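PDB 2DFA: hypothetical UPF0271 protein TTHB195 from Thermus thermophilus, which probably serves as subunit A of an ATP-dependent 5-oxoprolinase, which opens the ring of 5-oxoproline to give L-glutamate. Local coordinates for residues F25-S30 and E231-V236. Residues are numbered along the deposited sequence; the frame is centred on the assembly and turned at random.
Sequences FPLVSS and EVARAV
Leu27 reaches from the loop after helix 21-24 onto the flank of helix 229-241. The curled parallel sheet with its surrounding helices is consistent with the distorted beta/alpha barrel of the LamB/YcsF family, and the contact joins a loop leading into one of its strands, 30-34, to a late helix of the chain. The two methyls of Leu27 touch different residues. CD1 points into the helix, 3.5 Å from Ala233 CB and 3.6 Å from the backbone N of Arg234. The small Ala233 side chain faces the loop, so CD1 comes close to the helix backbone. The closest CA pair is Leu27 and Arg234, 6.3 Å apart.

CD2 meets the Arg234 side chain. Arg234 starts out extended, with CG anti to the backbone N (chi1 -167°). The chain then bends at chi3 (-47°), and the guanidinium comes back toward the leucine. The two side chains run obliquely to each other. No hydrogen bond links the two segments, and the contact between leucine and guanidinium is loose van der Waals packing.

A weak hydrogen bond from Arg237 NH1 to Leu27 O adds a polar link between this loop and the same helix. Farther along, Ser29 OG hydrogen-bonds Asp4 OD2 and Leu5 N, tying the loop to strand 2-9. On the Arg234 side, the nearest side-chain approach is Leu27 CD2 to Arg234 NH1, at 4.2 Å.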
ATOM      1  N   PHE A  25      21.942  -3.869  17.955  1.00 43.42           N
ATOM      2  CA  PHE A  25      21.762  -2.822  18.962  1.00 44.42           C
ATOM      3  C   PHE A  25      22.775  -2.795  20.102  1.00 45.46           C
ATOM      4  O   PHE A  25      23.190  -1.723  20.540  1.00 44.40           O
ATOM      5  CB  PHE A  25      20.348  -2.885  19.540  1.00 47.02           C
ATOM      6  CG  PHE A  25      19.319  -2.192  18.693  1.00 48.74           C
ATOM      7  CD1 PHE A  25      19.229  -2.456  17.330  1.00 51.81           C
ATOM      8  CD2 PHE A  25      18.428  -1.287  19.258  1.00 49.45           C
ATOM      9  CE1 PHE A  25      18.264  -1.827  16.544  1.00 52.45           C
ATOM     10  CE2 PHE A  25      17.458  -0.653  18.477  1.00 50.77           C
ATOM     11  CZ  PHE A  25      17.377  -0.924  17.121  1.00 48.92           C
ATOM     12  N   PRO A  26      23.185  -3.966  20.608  1.00 45.88           N
ATOM     13  CA  PRO A  26      24.159  -3.940  21.703  1.00 47.49           C
ATOM     14  C   PRO A  26      25.568  -3.536  21.255  1.00 48.03           C
ATOM     15  O   PRO A  26      26.465  -3.365  22.082  1.00 48.40           O
ATOM     16  CB  PRO A  26      24.101  -5.368  22.242  1.00 47.62           C
ATOM     17  CG  PRO A  26      23.819  -6.172  21.009  1.00 47.96           C
ATOM     18  CD  PRO A  26      22.755  -5.345  20.313  1.00 46.60           C
ATOM     19  N   LEU A  27      25.751  -3.367  19.948  1.00 46.77           N
ATOM     20  CA  LEU A  27      27.054  -3.006  19.397  1.00 45.47           C
ATOM     21  C   LEU A  27      27.180  -1.559  18.915  1.00 44.49           C
ATOM     22  O   LEU A  27      28.283  -1.012  18.866  1.00 44.41           O
ATOM     23  CB  LEU A  27      27.389  -3.935  18.230  1.00 45.90           C
ATOM     24  CG  LEU A  27      27.272  -5.441  18.472  1.00 47.76           C
ATOM     25  CD1 LEU A  27      27.463  -6.180  17.157  1.00 47.67           C
ATOM     26  CD2 LEU A  27      28.302  -5.884  19.501  1.00 47.14           C
ATOM     27  N   VAL A  28      26.061  -0.936  18.556  1.00 41.91           N
ATOM     28  CA  VAL A  28      26.105   0.433  18.043  1.00 40.10           C
ATOM     29  C   VAL A  28      25.701   1.487  19.059  1.00 38.95           C
ATOM     30  O   VAL A  28      25.093   1.170  20.081  1.00 41.09           O
ATOM     31  CB  VAL A  28      25.197   0.574  16.797  1.00 41.63           C
ATOM     32  CG1 VAL A  28      25.616  -0.430  15.734  1.00 41.60           C
ATOM     33  CG2 VAL A  28      23.747   0.348  17.179  1.00 40.27           C
ATOM     34  N   SER A  29      26.042   2.742  18.784  1.00 36.98           N
ATOM     35  CA  SER A  29      25.672   3.827  19.681  1.00 36.23           C
ATOM     36  C   SER A  29      24.460   4.589  19.147  1.00 35.36           C
ATOM     37  O   SER A  29      23.773   5.259  19.905  1.00 33.48           O
ATOM     38  CB  SER A  29      26.850   4.787  19.914  1.00 36.13           C
ATOM     39  OG  SER A  29      27.364   5.303  18.699  1.00 38.06           O
ATOM     40  N   SER A  30      24.198   4.486  17.843  1.00 35.88           N
ATOM     41  CA  SER A  30      23.042   5.154  17.242  1.00 34.71           C
ATOM     42  C   SER A  30      22.411   4.237  16.198  1.00 34.13           C
ATOM     43  O   SER A  30      23.088   3.404  15.600  1.00 32.82           O
ATOM     44  CB  SER A  30      23.431   6.491  16.583  1.00 34.83           C
ATOM     45  OG  SER A  30      23.789   7.478  17.536  0.50 36.16           O
ATOM     46  N   GLU A 231      28.748  -9.655  12.889  1.00 68.63           N
ATOM     47  CA  GLU A 231      30.167  -9.984  12.988  1.00 68.55           C
ATOM     48  C   GLU A 231      31.036  -8.765  12.715  1.00 66.91           C
ATOM     49  O   GLU A 231      31.985  -8.489  13.453  1.00 66.73           O
ATOM     50  CB  GLU A 231      30.529 -11.098  12.001  1.00 70.94           C
ATOM     51  CG  GLU A 231      30.122 -12.490  12.453  1.00 74.47           C
ATOM     52  CD  GLU A 231      30.398 -13.549  11.400  1.00 76.34           C
ATOM     53  OE1 GLU A 231      31.562 -13.663  10.953  1.00 76.79           O
ATOM     54  OE2 GLU A 231      29.449 -14.268  11.020  1.00 77.53           O
ATOM     55  N   VAL A 232      30.713  -8.039  11.650  1.00 64.30           N
ATOM     56  CA  VAL A 232      31.469  -6.847  11.290  1.00 61.31           C
ATOM     57  C   VAL A 232      31.345  -5.808  12.396  1.00 59.50           C
ATOM     58  O   VAL A 232      32.343  -5.253  12.852  1.00 58.29           O
ATOM     59  CB  VAL A 232      30.956  -6.230   9.968  1.00 61.04           C
ATOM     60  CG1 VAL A 232      31.796  -5.016   9.601  1.00 60.55           C
ATOM     61  CG2 VAL A 232      30.999  -7.268   8.857  1.00 60.35           C
ATOM     62  N   ALA A 233      30.114  -5.553  12.825  1.00 57.76           N
ATOM     63  CA  ALA A 233      29.859  -4.581  13.881  1.00 58.11           C
ATOM     64  C   ALA A 233      30.626  -4.966  15.144  1.00 58.05           C
ATOM     65  O   ALA A 233      31.211  -4.116  15.817  1.00 56.76           O
ATOM     66  CB  ALA A 233      28.364  -4.510  14.176  1.00 57.48           C
ATOM     67  N   ARG A 234      30.616  -6.256  15.457  1.00 58.64           N
ATOM     68  CA  ARG A 234      31.312  -6.759  16.635  1.00 59.78           C
ATOM     69  C   ARG A 234      32.800  -6.456  16.498  1.00 59.16           C
ATOM     70  O   ARG A 234      33.402  -5.814  17.364  1.00 58.64           O
ATOM     71  CB  ARG A 234      31.104  -8.269  16.756  1.00 60.94           C
ATOM     72  CG  ARG A 234      31.520  -8.860  18.094  1.00 64.26           C
ATOM     73  CD  ARG A 234      31.425 -10.380  18.058  1.00 66.85           C
ATOM     74  NE  ARG A 234      30.163 -10.833  17.478  1.00 68.35           N
ATOM     75  CZ  ARG A 234      28.969 -10.632  18.025  1.00 69.19           C
ATOM     76  NH1 ARG A 234      28.862  -9.986  19.179  1.00 68.90           N
ATOM     77  NH2 ARG A 234      27.877 -11.073  17.413  1.00 69.04           N
ATOM     78  N   ALA A 235      33.382  -6.919  15.396  1.00 58.03           N
ATOM     79  CA  ALA A 235      34.798  -6.714  15.128  1.00 58.03           C
ATOM     80  C   ALA A 235      35.184  -5.241  15.213  1.00 57.69           C
ATOM     81  O   ALA A 235      36.194  -4.893  15.822  1.00 57.68           O
ATOM     82  CB  ALA A 235      35.152  -7.270  13.749  1.00 56.83           C
ATOM     83  N   VAL A 236      34.374  -4.378  14.609  1.00 57.57           N
ATOM     84  CA  VAL A 236      34.657  -2.948  14.616  1.00 56.65           C
ATOM     85  C   VAL A 236      34.607  -2.318  16.003  1.00 57.64           C
ATOM     86  O   VAL A 236      35.518  -1.583  16.384  1.00 57.80           O
ATOM     87  CB  VAL A 236      33.689  -2.179  13.687  1.00 56.71           C
ATOM     88  CG1 VAL A 236      33.956  -0.684  13.778  1.00 54.23           C
ATOM     89  CG2 VAL A 236      33.860  -2.653  12.252  1.00 55.28           C
TER